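Local coordinates for tryptophane-5-halogenase (Microbispora sp. ATCC PTA-5024, PDB 5UAO), which probably uses reduced flavin to chlorinate a peptide tryptophan at its C5 position during biosynthesis of the lanthipeptide NAI-107, at residues Y348-S357 with W394-Y405. Sequence-based numbering, arbitrary orientation.
Sequences YAFVEPLESS and WDAIRWFLSIHY. With FAD (flavin-adenine dinucleotide), chain E.
Ala349 sets its methyl almost squarely over the six-membered ring of Trp394, CB lying 3.3 Å from that ring's centroid and 9° off the normal, a close CH-pi contact. Tyr348 turns an edge toward the same face in an offset edge-to-face pair, its CE2 coming 3.5 Å from Trp394 CD1 at the rim of the five-membered ring. The far rim of the indole, at CZ3 and CH2, reaches the backbone of Ala349, Phe350 and Val351. A leucine in place of Trp394 would probably leave the Ala349 methyl and the Tyr348 edge without the flat surface they rest on.

Further along the helix, Leu401 CD1 packs against Val351 CB at 3.5 Å, while its CD2 turns to Leu354 CB and Glu355 CG.

In Glu355, CB only sets the direction. With CG anti to its own carbonyl carbon (chi1 -72°) and the chain bent at chi2, CG touches Leu401 CD2 and Phe400 CE2 and lies 3.5 Å from His404 NE2; CD rests 3.5 Å from Phe400 CE2, with OE1 farther from that same atom. At the tip, OE2 accepts a nearly straight hydrogen bond from His404 NE2, 2.7 Å long, through its anti lone pair and in the imidazole plane. A second bond, from His404 ND1 to Phe400 O, fixes the rotation of this imidazole, whose CE1 lies over the Phe400 ring. At the neighbouring position Tyr405 OH donates a hydrogen bond to Glu352 OE1 that is modelled as very short (2.4 Å), a length to be read with caution; Trp283 NE1 also grips this oxygen.

The 394-405 part of helix 383-406 thus backs the buried segment that carries Phe350, Pro353 and Ser356 to the FAD. Strand 349-350 borders strand 331-333, strand 282-288 brings Trp283 against Leu354 and Tyr405, and helices 358-372 and 461-471 add Met361 beside Trp394 and Leu468 beside His404.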
# COMPACT_ATOMS: atom_id res chain seq x y z
N TYR A 348 -19.43 0.49 -14.06
CA TYR A 348 -18.36 1.30 -13.49
C TYR A 348 -17.15 1.33 -14.38
O TYR A 348 -16.70 2.40 -14.77
CB TYR A 348 -17.99 0.91 -12.07
CG TYR A 348 -16.77 1.67 -11.54
CD1 TYR A 348 -16.80 3.05 -11.37
CD2 TYR A 348 -15.56 1.00 -11.33
CE1 TYR A 348 -15.66 3.75 -10.94
CE2 TYR A 348 -14.47 1.67 -10.88
CZ TYR A 348 -14.50 3.05 -10.67
OH TYR A 348 -13.36 3.71 -10.24
N ALA A 349 -16.65 0.17 -14.75
CA ALA A 349 -15.37 0.05 -15.43
C ALA A 349 -15.26 -1.27 -16.16
O ALA A 349 -15.95 -2.22 -15.80
CB ALA A 349 -14.22 0.12 -14.40
N PHE A 350 -14.32 -1.36 -17.10
CA PHE A 350 -14.10 -2.61 -17.88
C PHE A 350 -12.71 -2.56 -18.47
O PHE A 350 -12.29 -1.51 -18.91
CB PHE A 350 -15.06 -2.73 -19.06
CG PHE A 350 -14.80 -3.93 -19.95
CD1 PHE A 350 -15.38 -5.14 -19.65
CD2 PHE A 350 -13.94 -3.86 -21.02
CE1 PHE A 350 -15.13 -6.25 -20.43
CE2 PHE A 350 -13.67 -4.97 -21.78
CZ PHE A 350 -14.25 -6.16 -21.48
N VAL A 351 -11.98 -3.66 -18.41
CA VAL A 351 -10.79 -3.85 -19.29
C VAL A 351 -10.95 -5.21 -19.95
O VAL A 351 -11.70 -6.09 -19.47
CB VAL A 351 -9.47 -3.85 -18.52
CG1 VAL A 351 -9.21 -2.49 -17.91
CG2 VAL A 351 -9.46 -4.95 -17.45
N GLU A 352 -10.25 -5.39 -21.06
CA GLU A 352 -10.34 -6.64 -21.82
C GLU A 352 -9.90 -7.77 -20.92
O GLU A 352 -9.17 -7.54 -19.92
CB GLU A 352 -9.50 -6.58 -23.06
CG GLU A 352 -8.01 -6.37 -22.85
CD GLU A 352 -7.36 -5.90 -24.13
OE1 GLU A 352 -7.12 -6.68 -25.06
OE2 GLU A 352 -7.13 -4.70 -24.23
N PRO A 353 -10.41 -8.96 -21.18
CA PRO A 353 -10.19 -10.03 -20.24
C PRO A 353 -8.86 -10.69 -20.34
O PRO A 353 -8.72 -11.86 -19.96
CB PRO A 353 -11.32 -11.00 -20.60
CG PRO A 353 -11.40 -10.82 -22.09
CD PRO A 353 -11.37 -9.34 -22.23
N LEU A 354 -7.81 -9.97 -20.70
CA LEU A 354 -6.48 -10.62 -20.79
C LEU A 354 -5.90 -11.22 -19.45
O LEU A 354 -5.05 -12.15 -19.39
CB LEU A 354 -5.55 -9.61 -21.45
CG LEU A 354 -4.23 -10.01 -22.06
CD1 LEU A 354 -4.33 -11.17 -23.02
CD2 LEU A 354 -3.73 -8.77 -22.79
N GLU A 355 -6.31 -10.67 -18.34
CA GLU A 355 -5.88 -11.21 -17.00
C GLU A 355 -7.03 -11.64 -16.09
O GLU A 355 -6.87 -11.78 -14.86
CB GLU A 355 -5.00 -10.16 -16.31
CG GLU A 355 -3.63 -10.03 -16.95
CD GLU A 355 -2.68 -11.15 -16.56
OE1 GLU A 355 -3.07 -12.00 -15.71
OE2 GLU A 355 -1.58 -11.24 -17.16
N SER A 356 -8.21 -11.81 -16.71
CA SER A 356 -9.53 -11.97 -16.03
C SER A 356 -9.72 -11.28 -14.70
O SER A 356 -9.85 -11.88 -13.65
CB SER A 356 -9.92 -13.43 -15.87
OG SER A 356 -8.82 -14.17 -15.60
N SER A 357 -9.65 -9.98 -14.76
CA SER A 357 -9.87 -9.17 -13.62
C SER A 357 -11.35 -8.78 -13.43
O SER A 357 -11.67 -8.19 -12.44
CB SER A 357 -9.09 -7.87 -13.82
OG SER A 357 -9.29 -7.42 -15.12
N TRP A 394 -8.24 -0.15 -10.35
CA TRP A 394 -8.47 -0.27 -11.78
C TRP A 394 -7.31 0.33 -12.61
O TRP A 394 -6.84 -0.25 -13.60
CB TRP A 394 -9.81 0.36 -12.13
CG TRP A 394 -10.99 -0.52 -11.93
CD1 TRP A 394 -11.78 -0.59 -10.83
CD2 TRP A 394 -11.52 -1.46 -12.87
NE1 TRP A 394 -12.81 -1.48 -11.04
CE2 TRP A 394 -12.66 -2.05 -12.27
CE3 TRP A 394 -11.12 -1.90 -14.13
CZ2 TRP A 394 -13.44 -3.02 -12.92
CZ3 TRP A 394 -11.91 -2.87 -14.79
CH2 TRP A 394 -13.03 -3.44 -14.16
N ASP A 395 -6.80 1.48 -12.17
CA ASP A 395 -5.72 2.14 -12.87
C ASP A 395 -4.44 1.29 -12.91
O ASP A 395 -3.76 1.26 -13.96
CB ASP A 395 -5.45 3.53 -12.28
CG ASP A 395 -6.56 4.57 -12.63
OD1 ASP A 395 -7.41 4.35 -13.54
OD2 ASP A 395 -6.59 5.65 -12.00
N ALA A 396 -4.15 0.61 -11.81
CA ALA A 396 -3.01 -0.29 -11.76
C ALA A 396 -3.19 -1.48 -12.76
O ALA A 396 -2.19 -1.92 -13.35
CB ALA A 396 -2.74 -0.79 -10.33
N ILE A 397 -4.39 -2.05 -12.84
CA ILE A 397 -4.69 -3.11 -13.78
C ILE A 397 -4.47 -2.59 -15.17
O ILE A 397 -3.92 -3.28 -16.00
CB ILE A 397 -6.08 -3.65 -13.57
CG1 ILE A 397 -6.08 -4.49 -12.30
CG2 ILE A 397 -6.53 -4.50 -14.72
CD1 ILE A 397 -7.46 -4.70 -11.74
N ARG A 398 -4.87 -1.34 -15.42
CA ARG A 398 -4.72 -0.78 -16.74
C ARG A 398 -3.24 -0.79 -17.18
O ARG A 398 -2.91 -1.23 -18.28
CB ARG A 398 -5.35 0.63 -16.81
CG ARG A 398 -5.07 1.37 -18.10
CD ARG A 398 -4.06 2.44 -17.91
NE ARG A 398 -3.87 3.26 -19.11
CZ ARG A 398 -4.40 4.47 -19.32
NH1 ARG A 398 -5.10 5.10 -18.41
NH2 ARG A 398 -4.14 5.09 -20.48
N TRP A 399 -2.39 -0.24 -16.35
CA TRP A 399 -0.97 -0.18 -16.64
C TRP A 399 -0.34 -1.55 -16.73
O TRP A 399 0.48 -1.77 -17.58
CB TRP A 399 -0.20 0.68 -15.65
CG TRP A 399 -0.68 2.07 -15.63
CD1 TRP A 399 -1.27 2.69 -14.58
CD2 TRP A 399 -0.71 2.99 -16.72
NE1 TRP A 399 -1.61 3.97 -14.92
CE2 TRP A 399 -1.36 4.16 -16.25
CE3 TRP A 399 -0.32 2.93 -18.06
CZ2 TRP A 399 -1.55 5.30 -17.04
CZ3 TRP A 399 -0.53 4.03 -18.86
CH2 TRP A 399 -1.13 5.23 -18.33
N PHE A 400 -0.79 -2.51 -15.95
CA PHE A 400 -0.29 -3.89 -16.14
C PHE A 400 -0.70 -4.47 -17.49
O PHE A 400 0.11 -5.10 -18.16
CB PHE A 400 -0.87 -4.76 -14.98
CG PHE A 400 -0.51 -6.23 -15.05
CD1 PHE A 400 0.78 -6.64 -15.34
CD2 PHE A 400 -1.45 -7.19 -14.73
CE1 PHE A 400 1.12 -7.99 -15.33
CE2 PHE A 400 -1.13 -8.54 -14.73
CZ PHE A 400 0.16 -8.94 -15.02
N LEU A 401 -1.95 -4.30 -17.91
CA LEU A 401 -2.34 -4.74 -19.21
C LEU A 401 -1.55 -4.02 -20.30
O LEU A 401 -1.28 -4.62 -21.36
CB LEU A 401 -3.83 -4.56 -19.49
CG LEU A 401 -4.74 -5.44 -18.60
CD1 LEU A 401 -6.21 -5.17 -18.93
CD2 LEU A 401 -4.45 -6.87 -18.90
N SER A 402 -1.26 -2.73 -20.08
CA SER A 402 -0.53 -1.95 -21.11
C SER A 402 0.80 -2.64 -21.53
O SER A 402 1.18 -2.61 -22.69
CB SER A 402 -0.27 -0.49 -20.61
OG SER A 402 0.88 -0.29 -19.75
N ILE A 403 1.50 -3.25 -20.58
CA ILE A 403 2.78 -3.89 -20.90
C ILE A 403 2.60 -5.22 -21.60
O ILE A 403 3.59 -5.74 -22.10
CB ILE A 403 3.73 -3.98 -19.68
CG1 ILE A 403 3.19 -4.92 -18.61
CG2 ILE A 403 3.93 -2.63 -19.10
CD1 ILE A 403 4.19 -5.86 -18.09
N HIS A 404 1.38 -5.81 -21.61
CA HIS A 404 1.12 -7.01 -22.43
C HIS A 404 1.13 -6.63 -23.92
O HIS A 404 1.44 -7.44 -24.80
CB HIS A 404 -0.22 -7.64 -22.15
CG HIS A 404 -0.41 -8.18 -20.76
ND1 HIS A 404 -0.21 -7.44 -19.63
CD2 HIS A 404 -0.82 -9.39 -20.33
CE1 HIS A 404 -0.51 -8.16 -18.55
NE2 HIS A 404 -0.91 -9.34 -18.96
N TYR A 405 0.76 -5.37 -24.21
CA TYR A 405 0.69 -4.89 -25.57
C TYR A 405 1.95 -4.27 -26.11
O TYR A 405 2.38 -4.61 -27.22
CB TYR A 405 -0.49 -3.90 -25.76
CG TYR A 405 -1.82 -4.60 -26.01
CD1 TYR A 405 -2.14 -5.07 -27.27
CD2 TYR A 405 -2.70 -4.86 -24.94
CE1 TYR A 405 -3.31 -5.73 -27.48
CE2 TYR A 405 -3.88 -5.49 -25.14
CZ TYR A 405 -4.16 -5.93 -26.42
OH TYR A 405 -5.28 -6.57 -26.63
PA FAD E . -24.32 -7.30 -17.96
O1A FAD E . -23.97 -8.79 -17.99
O2A FAD E . -24.23 -6.41 -19.22
O5B FAD E . -25.75 -7.09 -17.25
C5B FAD E . -26.53 -5.91 -17.30
C4B FAD E . -27.88 -6.24 -16.69
O4B FAD E . -28.46 -4.94 -16.59
C3B FAD E . -28.86 -7.11 -17.51
O3B FAD E . -29.62 -8.10 -16.65
C2B FAD E . -29.82 -6.09 -18.11
O2B FAD E . -31.18 -6.60 -18.42
C1B FAD E . -29.82 -5.02 -17.01
N9A FAD E . -30.32 -3.72 -17.51
C8A FAD E . -29.68 -2.87 -18.37
N7A FAD E . -30.45 -1.77 -18.58
C5A FAD E . -31.59 -1.95 -17.86
C6A FAD E . -32.83 -1.19 -17.71
N6A FAD E . -32.97 0.01 -18.35
N1A FAD E . -33.75 -1.68 -16.90
C2A FAD E . -33.61 -2.84 -16.23
N3A FAD E . -32.51 -3.59 -16.36
C4A FAD E . -31.50 -3.19 -17.15
N1 FAD E . -14.68 -11.13 -16.57
C2 FAD E . -13.99 -12.14 -15.95
O2 FAD E . -13.92 -12.19 -14.68
N3 FAD E . -13.37 -13.12 -16.67
C4 FAD E . -13.40 -13.17 -18.01
O4 FAD E . -12.78 -14.12 -18.59
C4X FAD E . -14.15 -12.09 -18.74
N5 FAD E . -14.19 -11.99 -20.09
C5X FAD E . -14.87 -11.01 -20.73
C6 FAD E . -14.88 -10.97 -22.12
C7 FAD E . -15.53 -9.96 -22.81
C7M FAD E . -15.58 -9.91 -24.31
C8 FAD E . -16.28 -8.95 -22.07
C8M FAD E . -17.00 -7.86 -22.84
C9 FAD E . -16.26 -8.98 -20.68
C9A FAD E . -15.58 -9.95 -19.95
N10 FAD E . -15.55 -9.97 -18.51
C10 FAD E . -14.81 -11.04 -17.91
C1' FAD E . -16.28 -9.05 -17.59
C2' FAD E . -17.53 -9.94 -17.12
O2' FAD E . -18.07 -10.37 -18.36
C3' FAD E . -18.94 -9.57 -16.55
O3' FAD E . -20.06 -10.54 -16.57
C4' FAD E . -19.64 -8.71 -17.56
O4' FAD E . -18.74 -8.37 -18.66
C5' FAD E . -20.31 -7.60 -16.76
O5' FAD E . -21.39 -8.10 -16.03
P FAD E . -22.53 -6.98 -15.70
O1P FAD E . -21.89 -5.75 -15.22
O2P FAD E . -23.43 -7.74 -14.73
O3P FAD E . -23.28 -6.49 -16.99